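Local coordinates for protein purine nucleoside phosphorylase (Anopheles gambiae, PDB 2P4S) that catalyses the phosphorolytic cleavage of the N-glycosidic bond of inosine, guanosine and their 2'-deoxy forms in purine salvage, at residues 114-119 with 163-168; 144-149 with 169-174; 277-282 with 306-311. One frame throughout, in Å; residues are numbered along the deposited sequence.

Overall arrangement
All three contacts belong to one alpha/beta phosphorylase fold, and two reach its mixed central sheet. Interaction 1 pairs strands 112-116 and 161-167, interaction 2 joins the loop before strand 152-158 to the one after strand 161-167, at the phosphate and nucleoside site, and interaction 3 sets helix 307-315 against strand 272-279. Along the chain the segments of interactions 1 and 2 alternate, while interaction 3 opens after both have closed. Their centres lie about 12 Å (1 and 2), 14 Å (2 and 3) and 15 Å (1 and 3) apart. Interactions 1 and 2 touch both the inhibitor and the phosphate, and a salt bridge from Arg169 to Glu309 ties interaction 2 to interaction 3.

Interaction 1: 114-119 with 163-168; sequences IICGSG and VMCMQG. With DIH (7-[[(3R,4R)-3-(hydroxymethyl)-4-oxidanyl-pyrrolidin-1-ium-1-yl]methyl]-3,5-dihydropyrrolo[3,2-d]pyrimidin-4-one), chain F; PO4 (phosphate ion), chain D.
Ile114 and Cys165, and after them Ile115 and Met166, pair in parallel where strands 112-116 and 161-167 run together in the mixed central sheet of the phosphorylase fold. The short strand axes approach to 4.6 Å and diverge by 21°. Ile114 is bonded through both its N and its O: its N gives a hydrogen bond to Met164 O at 2.8 Å, and its O takes one from Met166 N at 2.7 Å. Cys116 N then bonds to Met166 O, and the pairing ends loosely in a weak bond from Gly168 N to Cys116 O.

On one face of the sheet the Ile115 and Met166 side chains lie side by side, pointing the same way, with Ile115 CG1 at 3.9 Å from Met166 SD; the bend of the methionine at its last torsion (chi3 78°) turns CE away from Ile115 CG1 and leaves the sulfur to make the contact. The other face brings two thiols together, Cys116 SG lying 3.5 Å from Cys165 SG, much too long for a disulfide. Nearby, Ile114 CD1 rests against Val163 CB at 3.9 Å.

Beyond Cys116 the first strand runs out into a loop at the active site, where Ser118, a phosphate-binding residue, presents its backbone N to O1 of the bound phosphate at 2.6 Å in a nearly straight bond (170°). Strand 195-204 flanks strand 112-116 and strand 152-158 flanks strand 161-167; helix 178-191 covers the face of Ile115 and Met166, and helix 122-125 covers that of Cys116 and Cys165.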
# COMPACT_ATOMS: atom_id res chain seq x y z
N ILE A 114 -6.07 -16.56 -22.53
CA ILE A 114 -6.50 -15.18 -22.75
C ILE A 114 -7.45 -14.76 -21.61
O ILE A 114 -8.47 -15.44 -21.34
CB ILE A 114 -7.21 -14.99 -24.12
CG1 ILE A 114 -6.33 -15.44 -25.29
CG2 ILE A 114 -7.66 -13.53 -24.32
CD1 ILE A 114 -7.10 -15.62 -26.65
N ILE A 115 -7.13 -13.68 -20.91
CA ILE A 115 -8.10 -13.10 -19.94
C ILE A 115 -8.78 -11.89 -20.56
O ILE A 115 -8.09 -10.93 -20.93
CB ILE A 115 -7.42 -12.76 -18.59
CG1 ILE A 115 -6.56 -13.94 -18.15
CG2 ILE A 115 -8.50 -12.43 -17.52
CD1 ILE A 115 -5.79 -13.71 -16.83
N CYS A 116 -10.10 -11.94 -20.75
CA CYS A 116 -10.91 -10.81 -21.26
C CYS A 116 -11.46 -9.86 -20.16
O CYS A 116 -12.26 -10.30 -19.31
CB CYS A 116 -12.13 -11.33 -22.03
SG CYS A 116 -11.68 -12.50 -23.33
N GLY A 117 -11.11 -8.58 -20.23
CA GLY A 117 -11.49 -7.62 -19.20
C GLY A 117 -12.75 -6.89 -19.53
O GLY A 117 -13.57 -7.37 -20.36
N SER A 118 -12.94 -5.71 -18.94
CA SER A 118 -14.21 -4.97 -19.13
C SER A 118 -14.39 -4.48 -20.56
O SER A 118 -13.59 -3.68 -21.06
CB SER A 118 -14.33 -3.81 -18.13
OG SER A 118 -14.49 -4.31 -16.81
N GLY A 119 -15.44 -4.98 -21.23
CA GLY A 119 -15.68 -4.66 -22.65
C GLY A 119 -15.01 -5.56 -23.67
O GLY A 119 -15.19 -5.36 -24.87
N VAL A 163 -7.15 -21.94 -28.12
CA VAL A 163 -6.96 -21.02 -26.98
C VAL A 163 -7.87 -21.45 -25.80
O VAL A 163 -8.80 -22.25 -25.96
CB VAL A 163 -7.19 -19.50 -27.38
CG1 VAL A 163 -6.31 -19.07 -28.56
CG2 VAL A 163 -8.64 -19.22 -27.73
N MET A 164 -7.53 -20.94 -24.63
CA MET A 164 -8.30 -21.06 -23.41
C MET A 164 -8.61 -19.61 -23.00
O MET A 164 -7.71 -18.82 -22.74
CB MET A 164 -7.40 -21.67 -22.35
CG MET A 164 -8.12 -22.12 -21.14
SD MET A 164 -6.88 -22.72 -20.01
CE MET A 164 -5.71 -23.42 -21.06
N CYS A 165 -9.88 -19.28 -22.92
CA CYS A 165 -10.29 -17.92 -22.79
C CYS A 165 -11.17 -17.66 -21.54
O CYS A 165 -12.24 -18.28 -21.36
CB CYS A 165 -10.97 -17.57 -24.10
SG CYS A 165 -11.40 -15.91 -24.17
N MET A 166 -10.66 -16.82 -20.63
CA MET A 166 -11.45 -16.31 -19.51
C MET A 166 -12.37 -15.21 -19.97
O MET A 166 -11.94 -14.06 -20.16
CB MET A 166 -10.59 -15.80 -18.37
CG MET A 166 -10.14 -16.89 -17.44
SD MET A 166 -9.07 -16.20 -16.16
CE MET A 166 -10.22 -15.42 -15.00
N GLN A 167 -13.62 -15.56 -20.17
CA GLN A 167 -14.61 -14.57 -20.53
C GLN A 167 -15.16 -13.93 -19.27
O GLN A 167 -16.15 -14.42 -18.66
CB GLN A 167 -15.73 -15.21 -21.34
CG GLN A 167 -16.64 -14.17 -21.96
CD GLN A 167 -17.80 -14.82 -22.71
OE1 GLN A 167 -18.12 -15.99 -22.47
NE2 GLN A 167 -18.44 -14.06 -23.59
N GLY A 168 -14.54 -12.82 -18.88
CA GLY A 168 -14.77 -12.22 -17.56
C GLY A 168 -13.67 -12.59 -16.60
O GLY A 168 -13.12 -13.70 -16.67
O5' DIH F . -15.71 0.41 -14.89
C5' DIH F . -14.98 -0.09 -13.75
C4' DIH F . -14.22 -1.30 -14.23
C6' DIH F . -13.35 -0.98 -15.47
C3' DIH F . -13.28 -1.79 -13.14
O3' DIH F . -13.19 -3.21 -13.23
C2' DIH F . -11.93 -1.21 -13.54
N1' DIH F . -11.97 -1.33 -15.04
C10 DIH F . -10.83 -0.62 -15.64
C9 DIH F . -10.91 0.89 -15.76
C8 DIH F . -11.47 1.59 -16.87
N7 DIH F . -11.33 2.93 -16.64
C5 DIH F . -10.71 3.12 -15.44
C6 DIH F . -10.25 4.33 -14.69
O6 DIH F . -10.44 5.53 -15.14
N1 DIH F . -9.63 4.07 -13.52
C2 DIH F . -9.43 2.82 -13.02
N3 DIH F . -9.80 1.71 -13.68
C4 DIH F . -10.44 1.86 -14.89
P PO4 D . -10.92 -4.81 -16.16
O1 PO4 D . -10.92 -4.61 -17.64
O2 PO4 D . -11.26 -6.28 -15.88
O3 PO4 D . -9.61 -4.54 -15.52
O4 PO4 D . -11.94 -3.88 -15.58

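Interaction 2: 144-149 with 169-174; sequences STVAGH and RFHHYE. With DIH (7-[[(3R,4R)-3-(hydroxymethyl)-4-oxidanyl-pyrrolidin-1-ium-1-yl]methyl]-3,5-dihydropyrrolo[3,2-d]pyrimidin-4-one), chain F; PO4 (phosphate ion), chain D.
Where two phosphate-binding loops of the phosphorylase fold meet, the His171 imidazole turns its edge toward the face of the His149 ring in an offset edge-to-face pair, centroids 4.9 Å apart and planes at 77°. Arg169 N lies at the rim of the His149 ring, close to its plane, 3.0 Å from CD2, and the carbonyl of Ala147 sits at the same ring's edge. Over the centre of one His171 face stands the hydroxyl of Tyr173, and the Tyr173 ring in turn carries His171 CB on a face and Val146 CG2 at its edge, 3.7 Å from CE1.

The loop 144-149 is closed by a type II beta turn from Val146 to His149. His149, Arg169, Phe170 and His171 all belong to the phosphate site. Bends at chi2 and chi3 swing the Arg169 guanidinium round to the anion, where NH1 bonds to phosphate O2, an atom placed with less certainty; NE makes a salt bridge with Glu309, which fixes the group further. Tyr173 OH donates to the inhibitor's O3' at 2.7 Å, and the Tyr173 ring meets Phe244 of a neighbouring subunit edge to face, so the trimer interface borders the pocket.

Glu174 fastens the outer end. Its OE1 accepts from Thr145 N at 2.8 Å, nearly in line with the C-O bond, and from Thr145 OG1 at 2.7 Å, both arriving from the same face of the carboxylate; the threonine hydroxyl reaches it from between its own N and carbonyl carbon (chi1 68°). Ser144 OG bonds to Arg169 O at 3.0 Å, coming in from above the carbonyl plane, 51° out of it.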
# COMPACT_ATOMS: atom_id res chain seq x y z
N SER A 144 -17.48 -14.26 -11.33
CA SER A 144 -17.44 -12.83 -11.74
C SER A 144 -18.70 -12.09 -11.30
O SER A 144 -19.78 -12.48 -11.68
CB SER A 144 -17.29 -12.74 -13.26
OG SER A 144 -16.03 -13.25 -13.64
N THR A 145 -18.58 -11.05 -10.49
CA THR A 145 -19.79 -10.33 -9.99
C THR A 145 -19.98 -8.99 -10.73
O THR A 145 -20.97 -8.29 -10.51
CB THR A 145 -19.79 -10.12 -8.45
OG1 THR A 145 -18.76 -9.19 -8.08
CG2 THR A 145 -19.56 -11.47 -7.65
N VAL A 146 -19.04 -8.66 -11.62
CA VAL A 146 -19.01 -7.36 -12.32
C VAL A 146 -19.85 -7.37 -13.60
O VAL A 146 -19.71 -8.26 -14.43
CB VAL A 146 -17.52 -6.85 -12.49
CG1 VAL A 146 -17.45 -5.51 -13.22
CG2 VAL A 146 -16.93 -6.69 -11.12
N ALA A 147 -20.74 -6.38 -13.77
CA ALA A 147 -21.52 -6.29 -15.01
C ALA A 147 -20.61 -6.43 -16.24
O ALA A 147 -19.55 -5.80 -16.29
CB ALA A 147 -22.33 -4.97 -15.07
N GLY A 148 -21.01 -7.21 -17.25
CA GLY A 148 -20.19 -7.35 -18.46
C GLY A 148 -19.09 -8.38 -18.35
O GLY A 148 -18.42 -8.69 -19.34
N HIS A 149 -18.86 -8.93 -17.14
CA HIS A 149 -18.01 -10.13 -17.01
C HIS A 149 -18.93 -11.37 -16.99
O HIS A 149 -19.53 -11.70 -15.98
CB HIS A 149 -17.11 -10.02 -15.78
CG HIS A 149 -16.04 -8.97 -15.93
ND1 HIS A 149 -16.32 -7.63 -16.06
CD2 HIS A 149 -14.70 -9.08 -16.02
CE1 HIS A 149 -15.21 -6.95 -16.25
NE2 HIS A 149 -14.21 -7.80 -16.21
N ARG A 169 -13.34 -11.69 -15.68
CA ARG A 169 -12.30 -11.97 -14.69
C ARG A 169 -12.74 -11.58 -13.26
O ARG A 169 -13.91 -11.24 -13.05
CB ARG A 169 -10.96 -11.28 -15.07
CG ARG A 169 -11.01 -9.75 -15.05
CD ARG A 169 -9.74 -9.08 -14.48
NE ARG A 169 -8.52 -9.28 -15.27
CZ ARG A 169 -8.32 -8.76 -16.48
NH1 ARG A 169 -9.24 -7.97 -17.04
NH2 ARG A 169 -7.18 -9.02 -17.12
N PHE A 170 -11.79 -11.68 -12.32
CA PHE A 170 -11.95 -11.46 -10.87
C PHE A 170 -11.08 -10.28 -10.43
O PHE A 170 -9.91 -10.18 -10.84
CB PHE A 170 -11.50 -12.71 -10.06
CG PHE A 170 -12.03 -14.00 -10.63
CD1 PHE A 170 -13.41 -14.13 -10.91
CD2 PHE A 170 -11.17 -15.04 -10.97
CE1 PHE A 170 -13.90 -15.31 -11.47
CE2 PHE A 170 -11.70 -16.23 -11.54
CZ PHE A 170 -13.03 -16.36 -11.78
N HIS A 171 -11.64 -9.43 -9.58
CA HIS A 171 -10.97 -8.20 -9.18
C HIS A 171 -10.88 -8.16 -7.69
O HIS A 171 -11.77 -8.66 -7.00
CB HIS A 171 -11.73 -6.97 -9.65
CG HIS A 171 -12.22 -7.06 -11.07
ND1 HIS A 171 -11.58 -6.43 -12.12
CD2 HIS A 171 -13.33 -7.63 -11.61
CE1 HIS A 171 -12.24 -6.64 -13.25
NE2 HIS A 171 -13.32 -7.36 -12.96
N HIS A 172 -9.82 -7.52 -7.21
CA HIS A 172 -9.55 -7.37 -5.79
C HIS A 172 -10.65 -6.62 -5.03
O HIS A 172 -10.95 -6.98 -3.89
CB HIS A 172 -8.18 -6.70 -5.63
CG HIS A 172 -7.59 -6.81 -4.26
ND1 HIS A 172 -7.51 -8.00 -3.57
CD2 HIS A 172 -7.02 -5.88 -3.47
CE1 HIS A 172 -6.91 -7.80 -2.40
NE2 HIS A 172 -6.59 -6.52 -2.33
N TYR A 173 -11.23 -5.60 -5.65
CA TYR A 173 -12.37 -4.84 -5.07
C TYR A 173 -13.66 -5.69 -4.86
O TYR A 173 -14.61 -5.25 -4.16
CB TYR A 173 -12.68 -3.57 -5.88
CG TYR A 173 -13.12 -3.83 -7.30
CD1 TYR A 173 -14.40 -4.40 -7.59
CD2 TYR A 173 -12.31 -3.48 -8.39
CE1 TYR A 173 -14.80 -4.65 -8.91
CE2 TYR A 173 -12.71 -3.74 -9.70
CZ TYR A 173 -13.97 -4.32 -9.96
OH TYR A 173 -14.37 -4.58 -11.27
N GLU A 174 -13.69 -6.88 -5.46
CA GLU A 174 -14.78 -7.84 -5.20
C GLU A 174 -14.56 -8.52 -3.85
O GLU A 174 -15.43 -9.18 -3.36
CB GLU A 174 -14.94 -8.87 -6.32
CG GLU A 174 -15.39 -8.27 -7.68
CD GLU A 174 -15.40 -9.30 -8.86
OE1 GLU A 174 -16.39 -10.05 -9.00
OE2 GLU A 174 -14.43 -9.36 -9.66
O5' DIH F . -15.71 0.41 -14.89
C5' DIH F . -14.98 -0.09 -13.75
C4' DIH F . -14.22 -1.30 -14.23
C6' DIH F . -13.35 -0.98 -15.47
C3' DIH F . -13.28 -1.79 -13.14
O3' DIH F . -13.19 -3.21 -13.23
C2' DIH F . -11.93 -1.21 -13.54
N1' DIH F . -11.97 -1.33 -15.04
C10 DIH F . -10.83 -0.62 -15.64
C9 DIH F . -10.91 0.89 -15.76
C8 DIH F . -11.47 1.59 -16.87
N7 DIH F . -11.33 2.93 -16.64
C5 DIH F . -10.71 3.12 -15.44
C6 DIH F . -10.25 4.33 -14.69
O6 DIH F . -10.44 5.53 -15.14
N1 DIH F . -9.63 4.07 -13.52
C2 DIH F . -9.43 2.82 -13.02
N3 DIH F . -9.80 1.71 -13.68
C4 DIH F . -10.44 1.86 -14.89
P PO4 D . -10.92 -4.81 -16.16
O1 PO4 D . -10.92 -4.61 -17.64
O2 PO4 D . -11.26 -6.28 -15.88
O3 PO4 D . -9.61 -4.54 -15.52
O4 PO4 D . -11.94 -3.88 -15.58
O HOH W 1 -18.31 -8.98 -4.84
O HOH W 2 -16.17 -9.82 -12.02

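Interaction 3: 277-282 with 306-311; sequences YTCLGG and TVHEII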
# COMPACT_ATOMS: atom_id res chain seq x y z
N TYR A 277 1.26 0.67 -17.23
CA TYR A 277 -0.09 0.42 -16.66
C TYR A 277 0.05 0.32 -15.16
O TYR A 277 1.09 -0.09 -14.70
CB TYR A 277 -0.70 -0.83 -17.27
CG TYR A 277 -1.94 -1.35 -16.58
CD1 TYR A 277 -3.21 -0.94 -17.00
CD2 TYR A 277 -1.85 -2.33 -15.57
CE1 TYR A 277 -4.36 -1.44 -16.40
CE2 TYR A 277 -3.00 -2.84 -14.97
CZ TYR A 277 -4.25 -2.40 -15.39
OH TYR A 277 -5.38 -2.92 -14.80
N THR A 278 -0.94 0.76 -14.39
CA THR A 278 -0.88 0.45 -12.96
C THR A 278 -2.25 -0.13 -12.53
O THR A 278 -3.27 0.25 -13.12
CB THR A 278 -0.46 1.63 -12.07
OG1 THR A 278 -0.11 1.13 -10.77
CG2 THR A 278 -1.60 2.67 -11.91
N CYS A 279 -2.23 -1.00 -11.52
CA CYS A 279 -3.41 -1.64 -10.96
C CYS A 279 -3.73 -1.05 -9.58
O CYS A 279 -3.00 -1.29 -8.61
CB CYS A 279 -3.18 -3.16 -10.83
SG CYS A 279 -4.53 -4.07 -10.02
N LEU A 280 -4.81 -0.27 -9.49
CA LEU A 280 -5.23 0.30 -8.19
C LEU A 280 -6.33 -0.58 -7.58
O LEU A 280 -6.99 -1.31 -8.28
CB LEU A 280 -5.73 1.75 -8.37
CG LEU A 280 -4.84 2.73 -9.16
CD1 LEU A 280 -5.38 4.13 -9.12
CD2 LEU A 280 -3.42 2.73 -8.59
N GLY A 281 -6.56 -0.50 -6.27
CA GLY A 281 -7.63 -1.28 -5.63
C GLY A 281 -9.06 -0.97 -6.13
O GLY A 281 -9.88 -1.90 -6.31
N GLY A 282 -9.39 0.31 -6.36
CA GLY A 282 -10.78 0.69 -6.66
C GLY A 282 -11.63 0.43 -5.43
O GLY A 282 -11.08 0.34 -4.32
N THR A 306 -5.01 -7.39 -13.69
CA THR A 306 -3.89 -7.68 -14.65
C THR A 306 -2.50 -7.87 -14.07
O THR A 306 -1.85 -8.88 -14.34
CB THR A 306 -3.84 -6.60 -15.78
OG1 THR A 306 -5.07 -6.65 -16.48
CG2 THR A 306 -2.69 -6.82 -16.79
N VAL A 307 -2.05 -6.91 -13.26
CA VAL A 307 -0.64 -6.87 -12.80
C VAL A 307 -0.25 -8.20 -12.09
O VAL A 307 0.77 -8.79 -12.41
CB VAL A 307 -0.34 -5.57 -11.90
CG1 VAL A 307 0.95 -5.73 -11.06
CG2 VAL A 307 -0.21 -4.36 -12.76
N HIS A 308 -1.11 -8.64 -11.17
CA HIS A 308 -0.94 -9.87 -10.36
C HIS A 308 -1.14 -11.13 -11.18
O HIS A 308 -0.52 -12.14 -10.90
CB HIS A 308 -1.88 -9.85 -9.12
CG HIS A 308 -3.27 -9.39 -9.42
ND1 HIS A 308 -3.61 -8.06 -9.49
CD2 HIS A 308 -4.40 -10.09 -9.73
CE1 HIS A 308 -4.89 -7.95 -9.83
NE2 HIS A 308 -5.37 -9.17 -10.01
N GLU A 309 -2.01 -11.08 -12.18
CA GLU A 309 -2.08 -12.16 -13.18
C GLU A 309 -0.75 -12.34 -13.97
O GLU A 309 -0.25 -13.47 -14.17
CB GLU A 309 -3.24 -11.87 -14.16
CG GLU A 309 -4.63 -11.87 -13.51
CD GLU A 309 -5.63 -10.99 -14.26
OE1 GLU A 309 -5.30 -10.46 -15.34
OE2 GLU A 309 -6.78 -10.83 -13.77
N ILE A 310 -0.22 -11.23 -14.48
CA ILE A 310 1.09 -11.19 -15.12
C ILE A 310 2.22 -11.68 -14.22
O ILE A 310 3.06 -12.42 -14.65
CB ILE A 310 1.39 -9.76 -15.69
CG1 ILE A 310 0.35 -9.40 -16.78
CG2 ILE A 310 2.82 -9.68 -16.23
CD1 ILE A 310 0.58 -10.11 -18.18
N ILE A 311 2.24 -11.27 -12.95
CA ILE A 311 3.30 -11.70 -12.04
C ILE A 311 3.25 -13.22 -11.79
O ILE A 311 4.28 -13.92 -11.75
CB ILE A 311 3.17 -10.91 -10.71
CG1 ILE A 311 3.65 -9.47 -10.90
CG2 ILE A 311 3.94 -11.55 -9.57
CD1 ILE A 311 3.52 -8.62 -9.61
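Cys279, Val307 and Tyr277 carry this helix-on-sheet contact of the alpha/beta phosphorylase fold, in which the start of helix 307-315 rests against the end of strand 272-279. The short strand and helix axes run nearly at right angles (101°) and come no closer than 9.7 Å; side chains bridge the gap and no hydrogen bond crosses it.

Val307 is at the centre. Its CG2 branch makes the closest contacts, touching Cys279 CB at 3.7 Å and Tyr277 CD2 at 3.8 Å, so that one methyl group wedges between two residues that point from the same face of the strand. It meets the tyrosine at the ring's edge, near its plane.

With CG set anti to the backbone N (chi1 168°), the Tyr277 ring reaches past the valine to the residue before the helix, where CE2 comes within 3.9 Å of Thr306 CB. Thr306 occupies the N-cap position, yet its hydroxyl does not cap the helix and is hydrogen-bonded with Asn200 instead. The tyrosine hydroxyl is engaged by the backbone N of Ser305, a phosphate-binding residue, which links the contact to the active site; the Tyr277 side chain lies about 5 Å from the bound phosphate.

Just beyond the strand, Leu280 packs on Phe226 of a neighbouring subunit. Back at the strand end, Cys279 SG sits at the edge of the His308 imidazole, 3.9 Å from CE1.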